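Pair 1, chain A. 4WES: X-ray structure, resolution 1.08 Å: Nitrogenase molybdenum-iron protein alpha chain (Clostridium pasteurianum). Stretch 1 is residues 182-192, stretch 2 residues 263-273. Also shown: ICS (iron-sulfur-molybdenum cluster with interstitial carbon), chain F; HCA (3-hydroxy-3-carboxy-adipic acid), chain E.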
# COMPACT_ATOMS: atom_id res chain seq x y z
N GLN A 182 10.74 -11.71 -36.44
CA GLN A 182 9.40 -12.25 -36.21
C GLN A 182 8.70 -12.67 -37.50
O GLN A 182 7.80 -13.54 -37.46
CB GLN A 182 8.53 -11.23 -35.50
CG GLN A 182 8.96 -10.84 -34.08
CD GLN A 182 9.84 -9.59 -34.05
OE1 GLN A 182 10.81 -9.51 -34.77
NE2 GLN A 182 9.53 -8.67 -33.16
N SER A 183 9.04 -12.03 -38.61
CA SER A 183 8.33 -12.29 -39.86
C SER A 183 8.27 -13.77 -40.25
O SER A 183 7.21 -14.25 -40.67
CB SER A 183 8.94 -11.46 -40.99
OG SER A 183 8.36 -11.82 -42.21
N ALA A 184 9.41 -14.47 -40.16
CA ALA A 184 9.39 -15.89 -40.53
C ALA A 184 8.34 -16.66 -39.75
O ALA A 184 7.72 -17.61 -40.25
CB ALA A 184 10.77 -16.48 -40.36
N GLY A 185 8.18 -16.29 -38.48
CA GLY A 185 7.17 -16.94 -37.66
C GLY A 185 5.74 -16.72 -38.14
O GLY A 185 4.92 -17.62 -38.06
N HIS A 186 5.45 -15.53 -38.65
CA HIS A 186 4.14 -15.31 -39.24
C HIS A 186 3.92 -16.30 -40.38
O HIS A 186 2.86 -16.93 -40.49
CB HIS A 186 4.02 -13.94 -39.88
CG HIS A 186 4.27 -12.77 -38.99
ND1 HIS A 186 4.66 -11.55 -39.51
CD2 HIS A 186 4.18 -12.62 -37.65
CE1 HIS A 186 4.77 -10.70 -38.51
NE2 HIS A 186 4.51 -11.32 -37.38
N HIS A 187 4.93 -16.42 -41.24
CA HIS A 187 4.78 -17.25 -42.44
C HIS A 187 4.57 -18.72 -42.03
O HIS A 187 3.70 -19.42 -42.55
CB HIS A 187 6.00 -17.07 -43.31
CG HIS A 187 5.86 -17.59 -44.70
ND1 HIS A 187 6.70 -17.21 -45.71
CD2 HIS A 187 4.96 -18.42 -45.26
CE1 HIS A 187 6.35 -17.79 -46.84
NE2 HIS A 187 5.30 -18.54 -46.58
N ILE A 188 5.38 -19.18 -41.08
CA ILE A 188 5.29 -20.54 -40.59
C ILE A 188 3.91 -20.78 -39.97
O ILE A 188 3.28 -21.84 -40.21
CB ILE A 188 6.43 -20.80 -39.57
CG1 ILE A 188 7.78 -20.82 -40.29
CG2 ILE A 188 6.22 -22.12 -38.81
CD1 ILE A 188 8.99 -20.60 -39.40
N ALA A 189 3.39 -19.85 -39.19
CA ALA A 189 2.07 -20.00 -38.63
C ALA A 189 1.02 -20.06 -39.73
O ALA A 189 0.10 -20.90 -39.69
CB ALA A 189 1.75 -18.87 -37.67
N ASN A 190 1.10 -19.14 -40.69
CA ASN A 190 0.08 -19.08 -41.73
C ASN A 190 -0.01 -20.38 -42.52
O ASN A 190 -1.09 -20.80 -42.91
CB ASN A 190 0.35 -17.94 -42.73
CG ASN A 190 -0.18 -16.56 -42.28
OD1 ASN A 190 -0.91 -15.93 -43.03
ND2 ASN A 190 0.18 -16.11 -41.09
N ASN A 191 1.13 -21.01 -42.78
CA ASN A 191 1.14 -22.22 -43.60
C ASN A 191 0.28 -23.29 -42.96
O ASN A 191 -0.57 -23.91 -43.61
CB ASN A 191 2.54 -22.74 -43.81
CG ASN A 191 3.35 -21.91 -44.76
OD1 ASN A 191 2.82 -21.07 -45.51
ND2 ASN A 191 4.67 -22.14 -44.74
N THR A 192 0.50 -23.54 -41.68
CA THR A 192 -0.22 -24.61 -40.98
C THR A 192 -1.66 -24.23 -40.69
O THR A 192 -2.57 -25.06 -40.80
CB THR A 192 0.56 -25.03 -39.72
OG1 THR A 192 1.77 -25.67 -40.14
CG2 THR A 192 -0.25 -25.89 -38.79
N HIS A 263 -1.15 -6.30 -42.88
CA HIS A 263 -0.75 -6.96 -44.10
C HIS A 263 0.37 -7.97 -43.88
O HIS A 263 0.33 -9.10 -44.38
CB HIS A 263 -0.34 -5.93 -45.16
CG HIS A 263 0.21 -6.55 -46.40
ND1 HIS A 263 1.57 -6.66 -46.64
CD2 HIS A 263 -0.41 -7.10 -47.48
CE1 HIS A 263 1.74 -7.26 -47.81
NE2 HIS A 263 0.56 -7.55 -48.34
N ARG A 264 1.42 -7.57 -43.17
CA ARG A 264 2.61 -8.38 -43.08
C ARG A 264 2.32 -9.77 -42.52
O ARG A 264 2.82 -10.77 -43.03
CB ARG A 264 3.67 -7.65 -42.21
CG ARG A 264 4.98 -8.37 -42.02
CD ARG A 264 5.83 -8.52 -43.27
NE ARG A 264 5.45 -9.65 -44.11
CZ ARG A 264 5.26 -9.64 -45.42
NH1 ARG A 264 5.21 -8.52 -46.12
NH2 ARG A 264 5.02 -10.80 -46.02
N SER A 265 1.56 -9.84 -41.41
CA SER A 265 1.45 -11.09 -40.71
C SER A 265 0.47 -12.07 -41.35
O SER A 265 0.58 -13.27 -41.08
CB SER A 265 1.02 -10.91 -39.25
OG SER A 265 -0.31 -10.41 -39.15
N ILE A 266 -0.47 -11.59 -42.17
CA ILE A 266 -1.59 -12.43 -42.59
C ILE A 266 -1.80 -12.48 -44.08
O ILE A 266 -2.72 -13.18 -44.56
CB ILE A 266 -2.92 -12.01 -41.88
CG1 ILE A 266 -3.86 -13.19 -41.58
CG2 ILE A 266 -3.58 -10.86 -42.61
CD1 ILE A 266 -3.27 -14.20 -40.61
N ASN A 267 -1.02 -11.73 -44.86
CA ASN A 267 -1.26 -11.67 -46.29
C ASN A 267 -1.13 -13.05 -46.95
O ASN A 267 -1.74 -13.30 -47.98
CB ASN A 267 -0.41 -10.63 -47.04
CG ASN A 267 1.07 -11.00 -47.18
OD1 ASN A 267 1.48 -11.38 -48.27
ND2 ASN A 267 1.84 -10.88 -46.11
N TYR A 268 -0.32 -13.92 -46.35
CA TYR A 268 -0.15 -15.28 -46.87
C TYR A 268 -1.53 -15.98 -46.95
O TYR A 268 -1.93 -16.50 -48.00
CB TYR A 268 0.79 -16.12 -45.99
CG TYR A 268 2.04 -15.37 -45.57
CD1 TYR A 268 3.18 -15.35 -46.37
CD2 TYR A 268 2.09 -14.72 -44.35
CE1 TYR A 268 4.30 -14.63 -45.98
CE2 TYR A 268 3.20 -14.01 -43.97
CZ TYR A 268 4.31 -13.98 -44.77
OH TYR A 268 5.47 -13.31 -44.39
N ILE A 269 -2.24 -15.98 -45.83
CA ILE A 269 -3.61 -16.52 -45.75
C ILE A 269 -4.59 -15.76 -46.64
O ILE A 269 -5.44 -16.38 -47.30
CB ILE A 269 -4.07 -16.62 -44.29
CG1 ILE A 269 -3.50 -17.88 -43.66
CG2 ILE A 269 -5.59 -16.61 -44.17
CD1 ILE A 269 -3.57 -17.91 -42.15
N ALA A 270 -4.48 -14.43 -46.71
CA ALA A 270 -5.37 -13.68 -47.59
C ALA A 270 -5.23 -14.16 -49.03
O ALA A 270 -6.22 -14.42 -49.73
CB ALA A 270 -5.11 -12.19 -47.50
N GLU A 271 -3.99 -14.28 -49.49
CA GLU A 271 -3.72 -14.78 -50.84
C GLU A 271 -4.25 -16.19 -51.03
O GLU A 271 -4.89 -16.50 -52.06
CB GLU A 271 -2.23 -14.76 -51.10
CG GLU A 271 -1.54 -13.41 -51.23
CD GLU A 271 -0.02 -13.51 -51.36
OE1 GLU A 271 0.54 -14.64 -51.31
OE2 GLU A 271 0.63 -12.46 -51.52
N MET A 272 -3.93 -17.07 -50.10
CA MET A 272 -4.30 -18.48 -50.26
C MET A 272 -5.80 -18.70 -50.20
O MET A 272 -6.32 -19.57 -50.89
CB MET A 272 -3.56 -19.37 -49.26
CG MET A 272 -2.08 -19.44 -49.55
SD MET A 272 -1.13 -20.59 -48.54
CE MET A 272 -1.02 -19.68 -47.01
N MET A 273 -6.51 -17.93 -49.37
CA MET A 273 -7.96 -18.04 -49.33
C MET A 273 -8.58 -17.57 -50.65
O MET A 273 -9.60 -18.12 -51.09
CB MET A 273 -8.55 -17.30 -48.14
CG MET A 273 -8.24 -17.96 -46.83
SD MET A 273 -9.04 -17.18 -45.41
CE MET A 273 -10.72 -17.76 -45.62
FE1 ICS F . 1.06 -7.23 -37.46
MO1 ICS F . 4.45 -5.91 -31.52
FE2 ICS F . 3.07 -8.00 -35.89
FE3 ICS F . 0.80 -7.10 -34.80
FE4 ICS F . 2.41 -5.44 -36.11
FE5 ICS F . 3.69 -4.95 -33.93
FE6 ICS F . 4.29 -7.50 -33.68
FE7 ICS F . 2.10 -6.59 -32.62
CX ICS F . 2.72 -6.57 -34.55
S1A ICS F . 3.30 -6.76 -37.77
S1B ICS F . 5.73 -5.81 -33.48
S2A ICS F . 1.03 -9.00 -36.06
S2B ICS F . 4.76 -9.16 -35.02
S3A ICS F . 3.40 -3.50 -35.63
S3B ICS F . 3.50 -8.08 -31.68
S4A ICS F . 0.12 -5.50 -36.25
S4B ICS F . 2.62 -4.52 -32.01
S5A ICS F . -0.03 -7.15 -32.73
C1 HCA E . 7.23 -9.35 -30.05
C2 HCA E . 6.08 -8.83 -29.18
C3 HCA E . 5.95 -7.31 -29.16
C4 HCA E . 6.96 -6.65 -28.20
C5 HCA E . 6.58 -5.17 -28.04
C6 HCA E . 7.61 -4.20 -27.56
C7 HCA E . 4.55 -6.94 -28.68
O1 HCA E . 7.66 -8.64 -30.96
O2 HCA E . 7.66 -10.49 -29.82
O3 HCA E . 7.24 -3.29 -26.75
O4 HCA E . 8.79 -4.30 -27.97
O5 HCA E . 3.89 -6.15 -29.39
O6 HCA E . 4.15 -7.38 -27.59
O7 HCA E . 6.16 -6.78 -30.46
O HOH W 1 5.62 -11.79 -42.22

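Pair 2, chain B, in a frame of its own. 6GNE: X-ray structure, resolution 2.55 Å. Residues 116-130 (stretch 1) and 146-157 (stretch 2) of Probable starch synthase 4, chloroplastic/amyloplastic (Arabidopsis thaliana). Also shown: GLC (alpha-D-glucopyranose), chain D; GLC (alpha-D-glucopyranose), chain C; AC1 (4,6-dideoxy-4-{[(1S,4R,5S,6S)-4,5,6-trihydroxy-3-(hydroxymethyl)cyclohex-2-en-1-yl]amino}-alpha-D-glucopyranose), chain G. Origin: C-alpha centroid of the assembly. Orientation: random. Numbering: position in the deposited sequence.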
# COMPACT_ATOMS: atom_id res chain seq x y z
N ASP B 116 -5.44 -0.72 21.83
CA ASP B 116 -4.39 0.24 22.18
C ASP B 116 -3.39 0.50 21.04
O ASP B 116 -2.22 0.70 21.30
CB ASP B 116 -3.69 -0.23 23.48
CG ASP B 116 -2.93 -1.56 23.31
OD1 ASP B 116 -3.24 -2.34 22.39
OD2 ASP B 116 -2.00 -1.81 24.11
N ASP B 117 -3.84 0.51 19.78
CA ASP B 117 -2.92 0.78 18.63
C ASP B 117 -2.11 2.07 18.82
O ASP B 117 -0.92 2.10 18.49
CB ASP B 117 -3.67 0.85 17.28
CG ASP B 117 -3.84 -0.51 16.61
OD1 ASP B 117 -3.31 -1.54 17.09
OD2 ASP B 117 -4.50 -0.56 15.57
N PHE B 118 -2.75 3.11 19.35
CA PHE B 118 -2.12 4.40 19.56
C PHE B 118 -0.85 4.25 20.42
O PHE B 118 0.23 4.77 20.07
CB PHE B 118 -3.11 5.38 20.21
CG PHE B 118 -2.64 6.80 20.18
CD1 PHE B 118 -1.72 7.26 21.11
CD2 PHE B 118 -3.10 7.67 19.19
CE1 PHE B 118 -1.26 8.56 21.05
CE2 PHE B 118 -2.64 8.98 19.13
CZ PHE B 118 -1.72 9.42 20.07
N ARG B 119 -0.99 3.54 21.53
CA ARG B 119 0.11 3.30 22.44
C ARG B 119 1.18 2.43 21.78
O ARG B 119 2.38 2.76 21.84
CB ARG B 119 -0.39 2.68 23.74
CG ARG B 119 -1.13 3.68 24.64
CD ARG B 119 -1.90 3.00 25.78
NE ARG B 119 -1.06 2.14 26.61
CZ ARG B 119 -0.14 2.57 27.48
NH1 ARG B 119 0.56 1.67 28.17
NH2 ARG B 119 0.13 3.87 27.65
N ARG B 120 0.74 1.34 21.14
CA ARG B 120 1.61 0.41 20.42
C ARG B 120 2.53 1.17 19.48
O ARG B 120 3.75 1.06 19.57
CB ARG B 120 0.79 -0.62 19.63
CG ARG B 120 -0.01 -1.63 20.44
CD ARG B 120 -0.88 -2.51 19.55
NE ARG B 120 -0.06 -3.50 18.81
CZ ARG B 120 -0.30 -3.97 17.58
NH1 ARG B 120 -1.34 -3.57 16.85
NH2 ARG B 120 0.53 -4.87 17.05
N PHE B 121 1.98 1.98 18.59
CA PHE B 121 2.81 2.60 17.56
C PHE B 121 3.53 3.91 17.97
O PHE B 121 4.60 4.24 17.44
CB PHE B 121 2.02 2.73 16.25
CG PHE B 121 1.67 1.39 15.64
CD1 PHE B 121 2.64 0.64 14.99
CD2 PHE B 121 0.38 0.87 15.73
CE1 PHE B 121 2.33 -0.58 14.42
CE2 PHE B 121 0.06 -0.37 15.18
CZ PHE B 121 1.03 -1.10 14.52
N SER B 122 2.96 4.66 18.90
CA SER B 122 3.71 5.78 19.50
C SER B 122 4.93 5.26 20.29
O SER B 122 5.99 5.89 20.25
CB SER B 122 2.81 6.68 20.37
OG SER B 122 2.28 5.98 21.46
N TYR B 123 4.80 4.14 20.99
CA TYR B 123 5.98 3.51 21.62
C TYR B 123 7.05 3.19 20.60
O TYR B 123 8.22 3.57 20.75
CB TYR B 123 5.61 2.23 22.37
CG TYR B 123 6.81 1.56 23.05
CD1 TYR B 123 7.67 0.70 22.32
CD2 TYR B 123 7.08 1.77 24.40
CE1 TYR B 123 8.76 0.10 22.94
CE2 TYR B 123 8.17 1.16 25.02
CZ TYR B 123 9.01 0.33 24.30
OH TYR B 123 10.07 -0.29 24.93
N PHE B 124 6.63 2.46 19.56
CA PHE B 124 7.51 2.06 18.49
C PHE B 124 8.25 3.24 17.88
O PHE B 124 9.47 3.17 17.64
CB PHE B 124 6.72 1.32 17.39
CG PHE B 124 7.52 1.10 16.14
CD1 PHE B 124 8.69 0.33 16.17
CD2 PHE B 124 7.12 1.67 14.94
CE1 PHE B 124 9.44 0.14 15.02
CE2 PHE B 124 7.87 1.46 13.77
CZ PHE B 124 9.03 0.70 13.82
N SER B 125 7.51 4.32 17.62
CA SER B 125 8.07 5.54 17.03
C SER B 125 9.15 6.11 17.91
O SER B 125 10.20 6.51 17.41
CB SER B 125 6.98 6.61 16.81
OG SER B 125 6.03 6.20 15.84
N ARG B 126 8.91 6.14 19.22
CA ARG B 126 9.91 6.62 20.17
C ARG B 126 11.13 5.72 20.17
O ARG B 126 12.25 6.20 19.96
CB ARG B 126 9.34 6.71 21.59
CG ARG B 126 10.30 7.26 22.64
CD ARG B 126 10.65 8.71 22.33
NE ARG B 126 11.79 9.22 23.10
CZ ARG B 126 11.72 9.93 24.22
NH1 ARG B 126 10.55 10.19 24.83
NH2 ARG B 126 12.84 10.34 24.78
N ALA B 127 10.91 4.43 20.39
CA ALA B 127 11.98 3.45 20.40
C ALA B 127 12.80 3.47 19.11
O ALA B 127 14.01 3.25 19.17
CB ALA B 127 11.43 2.05 20.66
N ALA B 128 12.17 3.74 17.97
CA ALA B 128 12.90 3.81 16.69
C ALA B 128 13.93 4.93 16.65
O ALA B 128 15.08 4.73 16.23
CB ALA B 128 11.93 3.96 15.53
N LEU B 129 13.52 6.10 17.08
CA LEU B 129 14.45 7.24 17.21
C LEU B 129 15.56 6.99 18.24
O LEU B 129 16.71 7.36 18.02
CB LEU B 129 13.69 8.52 17.56
CG LEU B 129 12.86 9.04 16.39
CD1 LEU B 129 11.95 10.16 16.85
CD2 LEU B 129 13.76 9.44 15.23
N GLU B 130 15.18 6.35 19.34
CA GLU B 130 16.12 5.96 20.39
C GLU B 130 17.19 4.99 19.86
O GLU B 130 18.35 5.17 20.12
CB GLU B 130 15.34 5.33 21.55
CG GLU B 130 16.04 5.36 22.89
CD GLU B 130 16.32 6.75 23.36
OE1 GLU B 130 17.51 7.14 23.35
OE2 GLU B 130 15.35 7.48 23.73
N ASP B 146 2.52 7.05 7.38
CA ASP B 146 1.16 6.95 7.94
C ASP B 146 1.08 7.26 9.42
O ASP B 146 2.09 7.58 10.04
CB ASP B 146 0.49 5.60 7.56
CG ASP B 146 -0.20 5.64 6.23
OD1 ASP B 146 0.21 6.44 5.39
OD2 ASP B 146 -1.18 4.91 6.00
N TRP B 147 -0.12 7.20 9.99
CA TRP B 147 -0.32 7.70 11.35
C TRP B 147 0.53 6.96 12.37
O TRP B 147 0.99 7.59 13.32
CB TRP B 147 -1.82 7.71 11.73
CG TRP B 147 -2.39 6.38 12.11
CD1 TRP B 147 -3.05 5.51 11.31
CD2 TRP B 147 -2.33 5.77 13.41
NE1 TRP B 147 -3.41 4.40 12.03
CE2 TRP B 147 -2.98 4.53 13.32
CE3 TRP B 147 -1.79 6.16 14.64
CZ2 TRP B 147 -3.12 3.67 14.41
CZ3 TRP B 147 -1.93 5.32 15.73
CH2 TRP B 147 -2.59 4.08 15.61
N GLN B 148 0.77 5.67 12.16
CA GLN B 148 1.52 4.88 13.13
C GLN B 148 2.94 5.42 13.42
O GLN B 148 3.41 5.37 14.57
CB GLN B 148 1.60 3.41 12.69
CG GLN B 148 0.27 2.66 12.74
CD GLN B 148 -0.54 2.75 11.44
OE1 GLN B 148 -0.31 3.63 10.61
NE2 GLN B 148 -1.49 1.82 11.25
N THR B 149 3.61 5.95 12.41
CA THR B 149 4.93 6.54 12.59
C THR B 149 4.96 8.05 12.34
O THR B 149 6.04 8.64 12.18
CB THR B 149 5.95 5.84 11.70
OG1 THR B 149 5.67 6.14 10.33
CG2 THR B 149 5.90 4.36 11.94
N ALA B 150 3.78 8.68 12.31
CA ALA B 150 3.67 10.13 12.23
C ALA B 150 4.28 10.80 13.44
O ALA B 150 4.78 11.91 13.34
CB ALA B 150 2.21 10.51 12.12
N PHE B 151 4.25 10.11 14.58
CA PHE B 151 4.83 10.60 15.82
C PHE B 151 6.32 10.92 15.72
O PHE B 151 6.81 11.69 16.53
CB PHE B 151 4.63 9.60 16.97
CG PHE B 151 3.21 9.14 17.16
CD1 PHE B 151 2.31 9.90 17.87
CD2 PHE B 151 2.79 7.92 16.63
CE1 PHE B 151 1.02 9.48 18.06
CE2 PHE B 151 1.50 7.50 16.79
CZ PHE B 151 0.61 8.28 17.52
N VAL B 152 7.02 10.30 14.78
CA VAL B 152 8.44 10.55 14.58
C VAL B 152 8.79 12.04 14.33
O VAL B 152 9.77 12.54 14.89
CB VAL B 152 8.99 9.66 13.44
CG1 VAL B 152 10.38 10.11 13.00
CG2 VAL B 152 9.05 8.21 13.86
N ALA B 153 7.99 12.73 13.52
CA ALA B 153 8.27 14.13 13.16
C ALA B 153 8.35 15.08 14.37
O ALA B 153 9.39 15.70 14.56
CB ALA B 153 7.27 14.65 12.13
N PRO B 154 7.29 15.17 15.20
CA PRO B 154 7.41 16.02 16.40
C PRO B 154 8.42 15.49 17.43
O PRO B 154 9.13 16.31 18.03
CB PRO B 154 6.00 16.03 16.98
CG PRO B 154 5.34 14.80 16.41
CD PRO B 154 5.93 14.62 15.05
N LEU B 155 8.50 14.17 17.61
CA LEU B 155 9.53 13.57 18.47
C LEU B 155 10.94 13.99 18.07
O LEU B 155 11.72 14.45 18.93
CB LEU B 155 9.41 12.04 18.50
CG LEU B 155 8.27 11.50 19.38
CD1 LEU B 155 8.01 10.02 19.16
CD2 LEU B 155 8.56 11.74 20.85
N TYR B 156 11.25 13.88 16.78
CA TYR B 156 12.58 14.23 16.28
C TYR B 156 12.96 15.67 16.64
O TYR B 156 14.03 15.90 17.19
CB TYR B 156 12.68 14.04 14.77
CG TYR B 156 14.06 14.33 14.22
CD1 TYR B 156 15.11 13.46 14.44
CD2 TYR B 156 14.31 15.48 13.48
CE1 TYR B 156 16.37 13.72 13.92
CE2 TYR B 156 15.56 15.75 12.95
CZ TYR B 156 16.59 14.87 13.17
OH TYR B 156 17.84 15.13 12.67
N TRP B 157 12.06 16.61 16.35
CA TRP B 157 12.35 18.03 16.55
C TRP B 157 12.34 18.44 18.02
O TRP B 157 13.18 19.21 18.45
CB TRP B 157 11.40 18.91 15.71
CG TRP B 157 11.65 18.74 14.25
CD1 TRP B 157 10.79 18.26 13.33
CD2 TRP B 157 12.88 19.01 13.54
NE1 TRP B 157 11.39 18.21 12.09
CE2 TRP B 157 12.67 18.65 12.20
CE3 TRP B 157 14.13 19.53 13.92
CZ2 TRP B 157 13.66 18.80 11.21
CZ3 TRP B 157 15.12 19.68 12.94
CH2 TRP B 157 14.87 19.32 11.60
C1 GLC D . 13.98 23.13 11.36
C2 GLC D . 12.83 22.67 10.46
C3 GLC D . 11.49 23.03 11.09
C4 GLC D . 11.42 22.58 12.54
C5 GLC D . 12.61 23.05 13.36
C6 GLC D . 12.55 22.53 14.80
O1 GLC D . 14.06 24.56 11.33
O2 GLC D . 12.99 23.30 9.19
O3 GLC D . 10.39 22.42 10.41
O4 GLC D . 10.27 23.18 13.12
O5 GLC D . 13.82 22.64 12.70
O6 GLC D . 12.36 23.59 15.76
C1 GLC C . -6.15 -0.07 10.62
C2 GLC C . -4.85 0.73 10.62
C3 GLC C . -4.64 1.41 9.28
C4 GLC C . -4.61 0.34 8.20
C5 GLC C . -5.94 -0.40 8.21
C6 GLC C . -5.94 -1.54 7.20
O2 GLC C . -4.86 1.65 11.71
O3 GLC C . -3.41 2.14 9.25
O4 GLC C . -4.35 0.93 6.92
O5 GLC C . -6.18 -0.96 9.51
O6 GLC C . -7.12 -2.33 7.39
C1 AC1 G . -3.05 0.68 6.39
O2 AC1 G . -2.48 3.01 6.74
C2 AC1 G . -2.47 1.95 5.76
C4A AC1 G . -2.36 2.84 -1.55
C3 AC1 G . -3.21 2.33 4.47
O3 AC1 G . -2.56 3.49 3.94
C4 AC1 G . -3.19 1.15 3.49
N4A AC1 G . -3.81 1.43 2.18
C5 AC1 G . -3.88 -0.01 4.22
O5 AC1 G . -3.12 -0.34 5.39
C6 AC1 G . -3.94 -1.28 3.40
C1B AC1 G . -3.32 2.44 1.23
C2B AC1 G . -4.30 2.74 0.07
O2B AC1 G . -5.61 2.17 0.26
C3B AC1 G . -3.78 2.37 -1.31
O3B AC1 G . -4.58 3.09 -2.25
O4 AC1 G . -1.91 2.38 -2.82
C5B AC1 G . -1.44 2.40 -0.45
C7B AC1 G . -1.90 2.16 0.79
C6B AC1 G . 0.04 2.28 -0.71
O6B AC1 G . 0.60 3.56 -1.05
O HOH W 2 -2.97 0.33 13.52

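The sharpest difference lies at one matched position, N190(A) in pair 1 and S125(B) in pair 2, whose side-chain centres nearly coincide after superposition. N190(A) ties the two helices together: its ND2 donates to S265(A) O at 2.9 Å, and its OD1 accepts from I269(A) N at 3.1 Å. The second helix is kinked here, where the N atoms of Y268(A) and I269(A) have no bond to the preceding turn, so an amide, with donor and acceptor on one short stem, suits the place by serving a free carbonyl and a free NH together. S125(B) lies 3.0 Å from Q148(B) O through its OG, yet that hydroxyl donates to F121(B) O in its own helix, and no hydrogen bond crosses between the stretches of pair 2.

The shared frame is a helix packed against an irregular helical segment, and 14 central residues superpose at 1.0 Å. The axes in pair 1 approach to 8.4 Å at 27°; in pair 2 the first helix meets a weakly bonded helix at 8.2 Å and 53°, then a second helix at 9.8 Å and 42°. The closest register matches too: H186(A) faces S265(A) and F121(B) faces Q148(B), with CA atoms 5.2 and 5.1 Å apart.

At that register a flat ring accepts an aliphatic group over its face. S265(A) CB lies 3.7 Å from the centroid of the H186(A) ring, and Q148(B) CG 3.6 Å from that of F121(B). Histidine adds polar edges: H186(A) NE2 approaches S2B of the metal cluster at 3.2 Å, while ND1 bonds water 1 at 2.9 Å. That water also bonds S183(A) OG, R264(A) NE and Y268(A) OH, filling a polar pocket between the helices.

Y268(A) matches F151(B), and both rings fill the same groove. Against Y268(A), H187(A) forms an offset stack, centroids 4.2 Å apart; its counterpart S122(B) is small and instead places CB 3.8 Å from the centroid of the F151(B) ring. The tyrosine hydroxyl has water 1 and R264(A) NH2 as partners. F151(B) has no hydroxyl to satisfy; its edge points at the face of F118(B), with F151(B) CE1 lying 3.4 Å from F118(B) CZ.

R264(A), which suits its place by donating through NE to water 1 and through NH2 to Y268(A) OH, matches W147(B), whose indole packs CH2 3.8 Å from D117(B) CB while NE1 donates to the chain C glucose O2 at 3.1 Å. Farther along, L129(B) CD1 packs 3.6 Å from L155(B) CB.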